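PDB 5VJ4: uncharacterized protein from Borrelia turicatae, which is of unknown function but is probably a surface lipoprotein, possibly lipid-binding, whose gene is differentially regulated as relapsing fever spirochetes pass between tick and mammal. Local coordinates for residues 100-104 with 105-109; 126-130 with 131-135; 176-179 with 180-184; 250-253 with 254-258; 276-279 with 280-284. One frame throughout, in Å; residues are numbered along the deposited sequence.

Contact 1 of 5, residues 100-104 with 105-109; sequences ETVID and PKLIA. With SO4 (sulfate ion), chain C.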
loop_
_atom_site.group_PDB
_atom_site.type_symbol
_atom_site.label_atom_id
_atom_site.label_comp_id
_atom_site.label_asym_id
_atom_site.label_seq_id
_atom_site.Cartn_x
_atom_site.Cartn_y
_atom_site.Cartn_z
ATOM N N GLU A 100 24.399 13.277 11.840
ATOM C CA GLU A 100 23.401 12.861 12.821
ATOM C C GLU A 100 23.741 11.518 13.399
ATOM O O GLU A 100 23.979 10.552 12.668
ATOM C CB GLU A 100 22.003 12.791 12.225
ATOM C CG GLU A 100 21.091 13.932 12.641
ATOM C CD GLU A 100 19.622 13.576 12.518
ATOM O OE1 GLU A 100 19.265 12.392 12.752
ATOM O OE2 GLU A 100 18.826 14.487 12.192
ATOM N N THR A 101 23.740 11.469 14.728
ATOM C CA THR A 101 24.282 10.351 15.497
ATOM C C THR A 101 23.609 10.308 16.858
ATOM O O THR A 101 22.820 11.199 17.191
ATOM C CB THR A 101 25.810 10.509 15.664
ATOM O OG1 THR A 101 26.307 9.557 16.618
ATOM C CG2 THR A 101 26.138 11.938 16.094
ATOM N N VAL A 102 23.931 9.286 17.641
ATOM C CA VAL A 102 23.372 9.132 18.977
ATOM C C VAL A 102 23.663 10.343 19.870
ATOM O O VAL A 102 24.786 10.856 19.862
ATOM C CB VAL A 102 23.926 7.865 19.645
ATOM C CG1 VAL A 102 23.193 7.593 20.934
ATOM C CG2 VAL A 102 23.733 6.676 18.738
ATOM N N ILE A 103 22.656 10.800 20.614
ATOM C CA ILE A 103 22.876 11.836 21.613
ATOM C C ILE A 103 22.876 11.265 23.005
ATOM O O ILE A 103 23.731 11.625 23.811
ATOM C CB ILE A 103 21.844 12.967 21.562
ATOM C CG1 ILE A 103 22.002 13.805 20.281
ATOM C CG2 ILE A 103 21.970 13.879 22.771
ATOM C CD1 ILE A 103 23.423 14.133 19.928
ATOM N N ASP A 104 21.906 10.409 23.289
ATOM C CA ASP A 104 21.761 9.809 24.616
ATOM C C ASP A 104 23.047 9.210 25.142
ATOM O O ASP A 104 23.570 8.257 24.578
ATOM C CB ASP A 104 20.679 8.754 24.639
ATOM C CG ASP A 104 20.516 8.126 25.996
ATOM O OD1 ASP A 104 20.741 8.816 27.014
ATOM O OD2 ASP A 104 20.166 6.933 26.065
ATOM N N PRO A 105 23.542 9.780 26.241
ATOM C CA PRO A 105 24.837 9.484 26.844
ATOM C C PRO A 105 24.979 8.072 27.371
ATOM O O PRO A 105 26.046 7.518 27.183
ATOM C CB PRO A 105 24.959 10.516 27.954
ATOM C CG PRO A 105 24.035 11.609 27.547
ATOM C CD PRO A 105 22.884 10.914 26.895
ATOM N N LYS A 106 23.963 7.479 27.993
ATOM C CA LYS A 106 24.150 6.085 28.445
ATOM C C LYS A 106 24.347 5.150 27.259
ATOM O O LYS A 106 25.171 4.239 27.328
ATOM C CB LYS A 106 23.084 5.583 29.428
ATOM C CG LYS A 106 21.792 6.352 29.273
ATOM C CD LYS A 106 20.888 6.150 30.475
ATOM C CE LYS A 106 19.725 7.142 30.456
ATOM N NZ LYS A 106 18.912 6.997 31.697
ATOM N N LEU A 107 23.614 5.409 26.176
ATOM C CA LEU A 107 23.766 4.626 24.959
ATOM C C LEU A 107 25.145 4.797 24.364
ATOM O O LEU A 107 25.752 3.832 23.924
ATOM C CB LEU A 107 22.723 5.004 23.921
ATOM C CG LEU A 107 22.779 4.213 22.597
ATOM C CD1 LEU A 107 22.750 2.709 22.804
ATOM C CD2 LEU A 107 21.644 4.640 21.696
ATOM N N ILE A 108 25.639 6.025 24.352
ATOM C CA ILE A 108 26.957 6.246 23.858
ATOM C C ILE A 108 27.966 5.469 24.706
ATOM O O ILE A 108 28.943 4.941 24.197
ATOM C CB ILE A 108 27.322 7.707 23.933
ATOM C CG1 ILE A 108 26.381 8.503 23.046
ATOM C CG2 ILE A 108 28.813 7.894 23.587
ATOM C CD1 ILE A 108 26.945 9.783 22.472
ATOM N N ALA A 109 27.732 5.407 26.007
ATOM C CA ALA A 109 28.667 4.741 26.869
ATOM C C ALA A 109 28.742 3.272 26.498
ATOM O O ALA A 109 29.841 2.730 26.327
ATOM C CB ALA A 109 28.281 4.918 28.308
HETATM S S SO4 C . 18.866 10.198 20.891
HETATM O O1 SO4 C . 17.852 9.505 20.071
HETATM O O2 SO4 C . 20.077 9.357 20.983
HETATM O O3 SO4 C . 19.260 11.418 20.189
HETATM O O4 SO4 C . 18.309 10.488 22.245
#
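The carboxylate of D104 turns one face to the helix that it precedes: the N and CD atoms of P105, the CG of K106 and the backbone N of L107 all lie on that side of its plane, while S133 of helix 133-141 approaches from the other. The setting is a helix N-terminus, with D104 at the N-cap position and proline opening helix 105-114. With CG of D104 anti to the backbone N (chi1 180°), the carboxylate is carried alongside the first turn, and D104 OD1 packs 3.5 Å from the aliphatic CG of K106. The ammonium end of K106 extends past this point, and its charge does not meet the acid. A negative group beside the start of a helix would probably be favoured by the helix dipole.

The second flat group is the peptide carbonyl of D104, whose oxygen receives the N-H of I108 at 3.1 Å in the carbonyl plane, completing a helical turn.

Just upstream, the chain offers two consecutive N-H groups to one oxygen of a sulfate, probably from the crystallisation liquor: O2 lies 3.0 Å from I103 N and 3.1 Å from D104 N, with Q128 serving the same ion from helix 118-128. Apolar packing closes the inner side. V102 and L107 cross at about a right angle, V102 CG1 reaching L107 CD2 at 3.4 Å, and L107 continues onto I136. CG1 of V102 also touches CG1 of I108 at 3.9 Å, while the methyl I108 CD1 sits 3.6 Å from the carbonyl oxygen V102 O.

Contact 2 of 5, residues 126-130 with 131-135; sequences YIQGN and LTSDV. With SO4 (sulfate ion), chain C.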
loop_
_atom_site.group_PDB
_atom_site.type_symbol
_atom_site.label_atom_id
_atom_site.label_comp_id
_atom_site.label_asym_id
_atom_site.label_seq_id
_atom_site.Cartn_x
_atom_site.Cartn_y
_atom_site.Cartn_z
ATOM N N TYR A 126 20.797 5.964 12.650
ATOM C CA TYR A 126 19.985 5.735 11.453
ATOM C C TYR A 126 18.902 4.656 11.650
ATOM O O TYR A 126 17.723 4.992 11.611
ATOM C CB TYR A 126 20.887 5.380 10.297
ATOM C CG TYR A 126 20.192 5.149 8.998
ATOM C CD1 TYR A 126 19.744 6.228 8.228
ATOM C CD2 TYR A 126 20.042 3.841 8.488
ATOM C CE1 TYR A 126 19.135 6.011 6.996
ATOM C CE2 TYR A 126 19.448 3.610 7.257
ATOM C CZ TYR A 126 18.981 4.694 6.526
ATOM O OH TYR A 126 18.358 4.461 5.332
ATOM N N ILE A 127 19.282 3.393 11.885
ATOM C CA ILE A 127 18.265 2.376 12.082
ATOM C C ILE A 127 17.403 2.616 13.306
ATOM O O ILE A 127 16.393 1.943 13.491
ATOM C CB ILE A 127 18.803 0.949 12.117
ATOM C CG1 ILE A 127 19.789 0.781 13.260
ATOM C CG2 ILE A 127 19.399 0.602 10.774
ATOM C CD1 ILE A 127 20.204 -0.662 13.451
ATOM N N GLN A 128 17.788 3.578 14.132
ATOM C CA GLN A 128 17.006 3.871 15.324
ATOM C C GLN A 128 15.614 4.390 14.952
ATOM O O GLN A 128 14.630 4.071 15.610
ATOM C CB GLN A 128 17.715 4.907 16.167
ATOM C CG GLN A 128 17.404 4.860 17.647
ATOM C CD GLN A 128 17.711 6.180 18.300
ATOM O OE1 GLN A 128 18.776 6.778 18.095
ATOM N NE2 GLN A 128 16.767 6.666 19.068
ATOM N N GLY A 129 15.558 5.197 13.892
ATOM C CA GLY A 129 14.339 5.852 13.451
ATOM C C GLY A 129 13.717 6.703 14.530
ATOM O O GLY A 129 14.335 7.638 15.005
ATOM N N ASN A 130 12.489 6.368 14.905
ATOM C CA ASN A 130 11.729 7.127 15.895
ATOM C C ASN A 130 11.577 6.356 17.184
ATOM O O ASN A 130 10.834 6.777 18.091
ATOM C CB ASN A 130 10.355 7.582 15.336
ATOM C CG ASN A 130 10.472 8.846 14.468
ATOM O OD1 ASN A 130 10.154 9.960 14.908
ATOM N ND2 ASN A 130 10.964 8.680 13.249
ATOM N N LEU A 131 12.273 5.219 17.269
ATOM C CA LEU A 131 12.339 4.474 18.515
ATOM C C LEU A 131 13.138 5.301 19.522
ATOM O O LEU A 131 13.911 6.190 19.132
ATOM C CB LEU A 131 13.030 3.155 18.265
ATOM C CG LEU A 131 12.346 2.222 17.301
ATOM C CD1 LEU A 131 13.406 1.440 16.569
ATOM C CD2 LEU A 131 11.565 1.271 18.143
ATOM N N THR A 132 12.948 5.034 20.804
ATOM C CA THR A 132 13.662 5.791 21.839
ATOM C C THR A 132 14.925 5.068 22.219
ATOM O O THR A 132 14.986 3.834 22.148
ATOM C CB THR A 132 12.821 5.965 23.106
ATOM O OG1 THR A 132 12.375 4.659 23.550
ATOM C CG2 THR A 132 11.649 6.983 22.849
ATOM N N SER A 133 15.920 5.839 22.656
ATOM C CA SER A 133 17.221 5.298 23.030
ATOM C C SER A 133 17.088 4.161 24.005
ATOM O O SER A 133 17.860 3.225 23.928
ATOM C CB SER A 133 18.057 6.368 23.648
ATOM O OG SER A 133 17.964 7.556 22.882
ATOM N N ASP A 134 16.103 4.231 24.902
ATOM C CA ASP A 134 15.865 3.175 25.865
ATOM C C ASP A 134 15.666 1.829 25.138
ATOM O O ASP A 134 16.290 0.799 25.494
ATOM C CB ASP A 134 14.688 3.531 26.791
ATOM N N VAL A 135 14.853 1.856 24.085
ATOM C CA VAL A 135 14.518 0.631 23.343
ATOM C C VAL A 135 15.758 -0.021 22.698
ATOM O O VAL A 135 16.006 -1.232 22.860
ATOM C CB VAL A 135 13.438 0.897 22.281
ATOM C CG1 VAL A 135 13.166 -0.361 21.480
ATOM C CG2 VAL A 135 12.156 1.391 22.932
HETATM S S SO4 C . 18.866 10.198 20.891
HETATM O O1 SO4 C . 17.852 9.505 20.071
HETATM O O2 SO4 C . 20.077 9.357 20.983
HETATM O O3 SO4 C . 19.260 11.418 20.189
HETATM O O4 SO4 C . 18.309 10.488 22.245
#
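L131 folds back over the carbonyl end of helix 118-128, beside Q128, and this is the compact half of the contact. The L131 CB and CD1 atoms both border the carbonyl oxygen of Q128, and that oxygen accepts L131 N at 3.1 Å. The Q128 side chain bonds in turn: its CG is anti to the backbone N (chi1 -153°), which directs the amide toward the L131 carbonyl, where Q128 NE2 donates to L131 O at 2.9 Å, arriving from above the carbonyl plane. Beyond the turn the isobutyl group of L131 packs on Y198 and F201 of helix 176-201.

The connection is a type II' beta turn from Q128 to L131, joining helix 118-128 to helix 133-141. G129 supplies its positive phi (57°), a backbone conformation that glycine adopts readily.

The other side is looser. The CB of N130 points away from the following residues, and its OD1 is hydrogen-bonded to K265 of the second subunit. T132, the N-cap residue of the next helix, is exposed. A sulfate lies beside Q128 and S133: Q128 NE2 gives a second hydrogen bond to its O1 at 3.2 Å, and S133 OG stands 3.0 Å from its O4.

Contact 3 of 5, residues 176-179 with 180-184; sequences EGVK and TRLQN. With SO4 (sulfate ion), chain I.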
loop_
_atom_site.group_PDB
_atom_site.type_symbol
_atom_site.label_atom_id
_atom_site.label_comp_id
_atom_site.label_asym_id
_atom_site.label_seq_id
_atom_site.Cartn_x
_atom_site.Cartn_y
_atom_site.Cartn_z
ATOM N N GLU A 176 19.602 17.802 -11.933
ATOM C CA GLU A 176 18.563 18.712 -11.374
ATOM C C GLU A 176 17.160 18.269 -11.782
ATOM O O GLU A 176 16.279 18.107 -10.933
ATOM C CB GLU A 176 18.777 20.188 -11.750
ATOM N N GLY A 177 17.002 17.986 -13.075
ATOM C CA GLY A 177 15.722 17.631 -13.677
ATOM C C GLY A 177 15.018 16.474 -13.020
ATOM O O GLY A 177 13.785 16.392 -13.054
ATOM N N VAL A 178 15.800 15.580 -12.420
ATOM C CA VAL A 178 15.249 14.380 -11.765
ATOM C C VAL A 178 15.538 14.300 -10.263
ATOM O O VAL A 178 15.075 13.374 -9.593
ATOM C CB VAL A 178 15.711 13.065 -12.456
ATOM C CG1 VAL A 178 15.142 12.961 -13.876
ATOM C CG2 VAL A 178 17.238 12.910 -12.433
ATOM N N LYS A 179 16.300 15.260 -9.741
ATOM C CA LYS A 179 16.718 15.289 -8.329
ATOM C C LYS A 179 15.595 14.864 -7.366
ATOM O O LYS A 179 15.725 13.865 -6.646
ATOM C CB LYS A 179 17.232 16.692 -7.964
ATOM C CG LYS A 179 17.903 16.797 -6.604
ATOM C CD LYS A 179 17.965 18.237 -6.116
ATOM C CE LYS A 179 18.985 18.411 -4.996
ATOM N NZ LYS A 179 18.732 19.690 -4.280
ATOM N N THR A 180 14.487 15.605 -7.410
ATOM C CA THR A 180 13.355 15.385 -6.525
ATOM C C THR A 180 12.924 13.930 -6.514
ATOM O O THR A 180 12.859 13.306 -5.447
ATOM C CB THR A 180 12.160 16.309 -6.878
ATOM O OG1 THR A 180 12.503 17.651 -6.559
ATOM C CG2 THR A 180 10.945 15.982 -6.062
ATOM N N ARG A 181 12.663 13.383 -7.698
ATOM C CA ARG A 181 12.060 12.059 -7.795
ATOM C C ARG A 181 12.927 10.995 -7.166
ATOM O O ARG A 181 12.396 10.019 -6.600
ATOM C CB ARG A 181 11.762 11.684 -9.240
ATOM C CG ARG A 181 10.533 10.811 -9.374
ATOM C CD ARG A 181 10.134 10.705 -10.807
ATOM N NE ARG A 181 9.189 9.616 -11.027
ATOM C CZ ARG A 181 8.952 9.071 -12.218
ATOM N NH1 ARG A 181 9.600 9.504 -13.301
ATOM N NH2 ARG A 181 8.050 8.110 -12.327
ATOM N N LEU A 182 14.246 11.182 -7.268
ATOM C CA LEU A 182 15.168 10.268 -6.621
ATOM C C LEU A 182 15.137 10.395 -5.101
ATOM O O LEU A 182 15.065 9.384 -4.399
ATOM C CB LEU A 182 16.572 10.420 -7.179
ATOM C CG LEU A 182 16.716 10.020 -8.654
ATOM C CD1 LEU A 182 18.146 10.265 -9.077
ATOM C CD2 LEU A 182 16.341 8.565 -8.941
ATOM N N GLN A 183 15.153 11.630 -4.600
ATOM C CA GLN A 183 15.062 11.866 -3.166
ATOM C C GLN A 183 13.816 11.177 -2.593
ATOM O O GLN A 183 13.926 10.469 -1.582
ATOM C CB GLN A 183 15.033 13.349 -2.860
ATOM C CG GLN A 183 16.355 14.050 -3.098
ATOM C CD GLN A 183 16.245 15.554 -2.961
ATOM O OE1 GLN A 183 15.196 16.144 -3.244
ATOM N NE2 GLN A 183 17.335 16.189 -2.543
ATOM N N ASN A 184 12.658 11.342 -3.248
ATOM C CA ASN A 184 11.452 10.674 -2.779
ATOM C C ASN A 184 11.615 9.169 -2.665
ATOM O O ASN A 184 11.247 8.580 -1.646
ATOM C CB ASN A 184 10.258 11.042 -3.634
ATOM C CG ASN A 184 9.995 12.530 -3.619
ATOM O OD1 ASN A 184 10.727 13.289 -2.986
ATOM N ND2 ASN A 184 8.946 12.955 -4.301
HETATM S S SO4 I . 5.142 7.874 -10.044
HETATM O O1 SO4 I . 5.994 7.076 -10.948
HETATM O O2 SO4 I . 4.069 6.939 -9.624
HETATM O O3 SO4 I . 5.922 8.395 -8.854
HETATM O O4 SO4 I . 4.546 8.955 -10.877
#
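K179 and Q183 are brought together by different first torsions. K179 holds CG anti to its backbone N (chi1 -170°) and then runs extended, whereas Q183 places CG anti to its carbonyl carbon (chi1 -71°), and the two chains meet at a slant. Contact is made by the methylene K179 CE against Q183 NE2 at 3.7 Å: an amide resting on the aliphatic part of a lysine. I170 of helix 145-171 touches both residues.

Such spacing is that of neighbours one turn apart in an alpha helix, here the early part of helix 176-201. The backbone bond from Q183 N to K179 O (3.1 Å, nearly along the C=O axis) spans the same pair, while L182 N bonds only weakly to V178 O. On the inward side V178 CG2 and L182 CD1 meet loosely at 4.4 Å, and L182 goes on to F224, V228 and W240.

R181 leaves on another side. Extended from CG to NE, it presents its guanidinium edge-on to a sulfate, R181 NH2 donating in the guanidinium plane to O1 at 2.7 Å. The same nitrogen forms a salt bridge with D235, and R181 of the second subunit binds the sulfate through NE, which places the ion between the two chains.

Contact 4 of 5, residues 250-253 with 254-258; sequences NEIG and KIVIN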
loop_
_atom_site.group_PDB
_atom_site.type_symbol
_atom_site.label_atom_id
_atom_site.label_comp_id
_atom_site.label_asym_id
_atom_site.label_seq_id
_atom_site.Cartn_x
_atom_site.Cartn_y
_atom_site.Cartn_z
ATOM N N ASN A 250 10.770 -12.359 -11.210
ATOM C CA ASN A 250 10.498 -13.345 -12.258
ATOM C C ASN A 250 9.973 -14.600 -11.604
ATOM O O ASN A 250 8.887 -15.116 -11.960
ATOM C CB ASN A 250 11.707 -13.591 -13.193
ATOM C CG ASN A 250 11.939 -12.428 -14.202
ATOM O OD1 ASN A 250 11.046 -11.592 -14.496
ATOM N ND2 ASN A 250 13.150 -12.373 -14.725
ATOM N N GLU A 251 10.696 -15.011 -10.569
ATOM C CA GLU A 251 10.318 -16.183 -9.822
ATOM C C GLU A 251 8.897 -16.068 -9.262
ATOM O O GLU A 251 8.088 -16.998 -9.409
ATOM C CB GLU A 251 11.324 -16.381 -8.740
ATOM C CG GLU A 251 11.190 -17.692 -8.012
ATOM C CD GLU A 251 12.206 -17.782 -6.898
ATOM O OE1 GLU A 251 11.892 -18.384 -5.855
ATOM O OE2 GLU A 251 13.330 -17.249 -7.080
ATOM N N ILE A 252 8.589 -14.920 -8.660
ATOM C CA ILE A 252 7.258 -14.692 -8.108
ATOM C C ILE A 252 6.204 -14.780 -9.219
ATOM O O ILE A 252 5.138 -15.403 -9.039
ATOM C CB ILE A 252 7.188 -13.353 -7.342
ATOM C CG1 ILE A 252 8.038 -13.429 -6.066
ATOM C CG2 ILE A 252 5.740 -12.982 -7.020
ATOM C CD1 ILE A 252 7.924 -12.224 -5.158
ATOM N N GLY A 253 6.513 -14.163 -10.361
ATOM C CA GLY A 253 5.659 -14.258 -11.546
ATOM C C GLY A 253 5.332 -15.714 -11.892
ATOM O O GLY A 253 4.149 -16.084 -11.947
ATOM N N LYS A 254 6.370 -16.551 -12.076
ATOM C CA LYS A 254 6.149 -17.989 -12.356
ATOM C C LYS A 254 5.187 -18.644 -11.356
ATOM O O LYS A 254 4.325 -19.412 -11.740
ATOM C CB LYS A 254 7.445 -18.817 -12.461
ATOM C CG LYS A 254 8.567 -18.171 -13.244
ATOM C CD LYS A 254 9.417 -19.243 -13.899
ATOM C CE LYS A 254 10.256 -18.629 -15.010
ATOM N NZ LYS A 254 9.421 -18.168 -16.160
ATOM N N ILE A 255 5.304 -18.315 -10.078
ATOM C CA ILE A 255 4.305 -18.783 -9.116
ATOM C C ILE A 255 2.891 -18.306 -9.476
ATOM O O ILE A 255 1.931 -19.058 -9.322
ATOM C CB ILE A 255 4.679 -18.395 -7.670
ATOM C CG1 ILE A 255 5.984 -19.087 -7.259
ATOM C CG2 ILE A 255 3.562 -18.742 -6.687
ATOM C CD1 ILE A 255 6.657 -18.493 -6.033
ATOM N N VAL A 256 2.771 -17.089 -9.996
ATOM C CA VAL A 256 1.459 -16.461 -10.182
ATOM C C VAL A 256 0.807 -16.684 -11.561
ATOM O O VAL A 256 -0.389 -16.965 -11.653
ATOM C CB VAL A 256 1.552 -14.951 -9.889
ATOM C CG1 VAL A 256 0.214 -14.279 -10.068
ATOM C CG2 VAL A 256 2.041 -14.737 -8.483
ATOM N N ILE A 257 1.591 -16.534 -12.617
ATOM C CA ILE A 257 1.077 -16.564 -13.980
ATOM C C ILE A 257 0.530 -17.928 -14.410
ATOM O O ILE A 257 1.142 -18.969 -14.202
ATOM C CB ILE A 257 2.116 -15.993 -14.964
ATOM C CG1 ILE A 257 2.465 -14.585 -14.483
ATOM C CG2 ILE A 257 1.589 -15.933 -16.389
ATOM C CD1 ILE A 257 3.465 -13.880 -15.337
ATOM N N ASN A 258 -0.643 -17.856 -15.020
ATOM C CA ASN A 258 -1.491 -18.968 -15.396
ATOM C C ASN A 258 -1.889 -18.914 -16.845
ATOM O O ASN A 258 -1.541 -17.983 -17.574
ATOM C CB ASN A 258 -2.808 -18.795 -14.662
ATOM C CG ASN A 258 -2.954 -19.701 -13.506
ATOM O OD1 ASN A 258 -1.982 -20.260 -13.008
ATOM N ND2 ASN A 258 -4.184 -19.854 -13.045
#
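I252 and V256 stand one turn apart on the same flank, their CG2 methyls facing each other at 4.3 Å. In V256 the CG2 branch is anti to the carbonyl carbon, CG1 being anti to the backbone N (chi1 -180°), and this lays CG2 back over the carbonyl oxygen of I252. The flank they form is buried: I252 packs on M281 of helix 263-301, V256 on I326 and F330 of helix 308-334.

I255 is turned toward a neighbouring sector, its CG1 lying 3.7 Å from E251 O and its side chain touching Y285 and Y323. E251 points away from the following turn, and its OE1 hydrogen-bonds the hydroxyl of Y285. K254 takes the exposed side, its CG leaning over N250 O at 3.3 Å before the chain bends at its end.

These residues form the C-terminal end of helix 243-256, with I257 just beyond it. K254 N bonds to N250 O at 2.9 Å and I255 N to E251 O at 3.2 Å. V256 N makes only weak bonds. I257, the first residue to leave helical geometry, still donates from its N to G253 O at 2.7 Å, nearly straight (170°). Its CG1 runs back to 3.4 Å from that oxygen, beside the carbonyl of a glycine that has no side chain.

Contact 5 of 5, residues 276-279 with 280-284; sequences YYVV and RMIDI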
loop_
_atom_site.group_PDB
_atom_site.type_symbol
_atom_site.label_atom_id
_atom_site.label_comp_id
_atom_site.label_asym_id
_atom_site.label_seq_id
_atom_site.Cartn_x
_atom_site.Cartn_y
_atom_site.Cartn_z
ATOM N N TYR A 276 7.536 1.022 -3.701
ATOM C CA TYR A 276 7.573 0.867 -2.268
ATOM C C TYR A 276 6.974 -0.471 -1.860
ATOM O O TYR A 276 7.633 -1.239 -1.157
ATOM C CB TYR A 276 6.800 1.994 -1.655
ATOM C CG TYR A 276 6.704 2.013 -0.165
ATOM C CD1 TYR A 276 7.731 2.523 0.593
ATOM C CD2 TYR A 276 5.549 1.598 0.490
ATOM C CE1 TYR A 276 7.631 2.611 1.969
ATOM C CE2 TYR A 276 5.439 1.672 1.869
ATOM C CZ TYR A 276 6.484 2.191 2.597
ATOM O OH TYR A 276 6.399 2.257 3.958
ATOM N N TYR A 277 5.754 -0.771 -2.302
ATOM C CA TYR A 277 5.186 -2.093 -1.946
ATOM C C TYR A 277 5.807 -3.258 -2.683
ATOM O O TYR A 277 5.839 -4.352 -2.147
ATOM C CB TYR A 277 3.678 -2.156 -2.073
ATOM C CG TYR A 277 3.055 -1.214 -1.126
ATOM C CD1 TYR A 277 2.868 0.127 -1.466
ATOM C CD2 TYR A 277 2.718 -1.630 0.146
ATOM C CE1 TYR A 277 2.343 1.024 -0.559
ATOM C CE2 TYR A 277 2.204 -0.746 1.059
ATOM C CZ TYR A 277 2.027 0.580 0.707
ATOM O OH TYR A 277 1.508 1.473 1.615
ATOM N N VAL A 278 6.306 -3.019 -3.891
ATOM C CA VAL A 278 6.853 -4.095 -4.640
ATOM C C VAL A 278 8.109 -4.588 -3.948
ATOM O O VAL A 278 8.256 -5.781 -3.739
ATOM C CB VAL A 278 7.152 -3.730 -6.094
ATOM C CG1 VAL A 278 8.031 -4.807 -6.735
ATOM C CG2 VAL A 278 5.864 -3.633 -6.868
ATOM N N VAL A 279 9.014 -3.688 -3.588
ATOM C CA VAL A 279 10.271 -4.155 -2.991
ATOM C C VAL A 279 10.051 -4.832 -1.644
ATOM O O VAL A 279 10.694 -5.813 -1.337
ATOM C CB VAL A 279 11.362 -3.085 -2.895
ATOM C CG1 VAL A 279 11.685 -2.574 -4.278
ATOM C CG2 VAL A 279 10.970 -1.939 -2.000
ATOM N N ARG A 280 9.103 -4.348 -0.862
ATOM C CA ARG A 280 8.858 -5.003 0.391
ATOM C C ARG A 280 8.341 -6.438 0.216
ATOM O O ARG A 280 8.756 -7.339 0.923
ATOM C CB ARG A 280 7.932 -4.185 1.233
ATOM C CG ARG A 280 7.867 -4.722 2.621
ATOM C CD ARG A 280 7.114 -3.786 3.522
ATOM N NE ARG A 280 7.149 -4.332 4.879
ATOM C CZ ARG A 280 6.208 -5.120 5.385
ATOM N NH1 ARG A 280 6.333 -5.558 6.620
ATOM N NH2 ARG A 280 5.138 -5.462 4.658
HETATM N N MSE A 281 7.468 -6.656 -0.753
HETATM C CA MSE A 281 6.989 -8.005 -1.017
HETATM C C MSE A 281 8.136 -8.872 -1.432
HETATM O O MSE A 281 8.112 -10.052 -1.181
HETATM C CB MSE A 281 5.981 -7.946 -2.123
HETATM C CG MSE A 281 5.603 -9.352 -2.537
HETATM SE SE MSE A 281 4.693 -9.287 -4.301
HETATM C CE MSE A 281 6.150 -9.175 -5.597
ATOM N N ILE A 282 9.157 -8.286 -2.040
ATOM C CA ILE A 282 10.330 -9.042 -2.494
ATOM C C ILE A 282 11.191 -9.513 -1.316
ATOM O O ILE A 282 11.598 -10.689 -1.281
ATOM C CB ILE A 282 11.205 -8.223 -3.492
ATOM C CG1 ILE A 282 10.410 -7.885 -4.752
ATOM C CG2 ILE A 282 12.481 -8.968 -3.872
ATOM C CD1 ILE A 282 11.218 -7.195 -5.825
ATOM N N ASP A 283 11.485 -8.593 -0.382
ATOM C CA ASP A 283 12.221 -8.925 0.833
ATOM C C ASP A 283 11.472 -10.043 1.566
ATOM O O ASP A 283 12.071 -11.074 1.918
ATOM C CB ASP A 283 12.368 -7.712 1.766
ATOM C CG ASP A 283 13.072 -6.512 1.119
ATOM O OD1 ASP A 283 13.871 -6.685 0.145
ATOM O OD2 ASP A 283 12.823 -5.382 1.632
ATOM N N ILE A 284 10.159 -9.871 1.758
ATOM C CA ILE A 284 9.426 -10.848 2.537
ATOM C C ILE A 284 9.533 -12.217 1.881
ATOM O O ILE A 284 9.856 -13.188 2.545
ATOM C CB ILE A 284 7.972 -10.437 2.691
ATOM C CG1 ILE A 284 7.863 -9.321 3.725
ATOM C CG2 ILE A 284 7.128 -11.639 3.073
ATOM C CD1 ILE A 284 6.759 -8.305 3.458
#
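V278 and I282, one turn apart on the long alpha helix 263-301, supply the apolar part of this contact: V278 CG1 and I282 CD1 meet at 4.1 Å as their side chains cross obliquely. V278 has CG1 anti to the backbone N (chi1 167°), which swings that methyl toward the next turn. Selenomethionine M281 bends at its last torsion and packs on I249 of helix 243-256.

Backbone hydrogen bonds run in the alpha-helical i to i+4 pattern. M281 N reaches Y277 O at 3.1 Å and D283 N reaches V279 O at 3.0 Å, whereas the bond from R280 N to Y276 O is long and weak.

Among charged groups, the buried carboxylate of D283 is met by R220 in a salt bridge, a partner likely to favour its ionised form.

Flat groups pack between near neighbours within each segment. The edge of Y276 comes over one face of Y277, with CD2 3.4 Å above that ring plane and toward its rim. Y277 also meets Y277 of the second subunit, the planes at about 50°, while its hydroxyl bonds to the carbonyl of F339 there. Finally, the methyl I284 CD1 lies 3.5 Å above one face of the R280 guanidinium, displaced toward its rim.

The five contacts follow one another along an all-helical chain without interleaving, and each is a local turn or helix end. Contacts 1 and 2 lie together, centres 11 Å apart, on helices 105-114, 118-128 and 133-141; they touch directly and share one sulfate. Contacts 4 and 5 form a second pair, 15 Å between centres, which touch where helix 243-256 packs on helix 263-301. Contact 4 is on the opposite side of the chain's centre from the first pair, its centre about 46 Å from that of contact 1. Contact 3 stands apart on helix 176-201, which also packs against contacts 2 and 5. Contacts 2, 3 and 5 reach the second subunit, at or near the subunit interface.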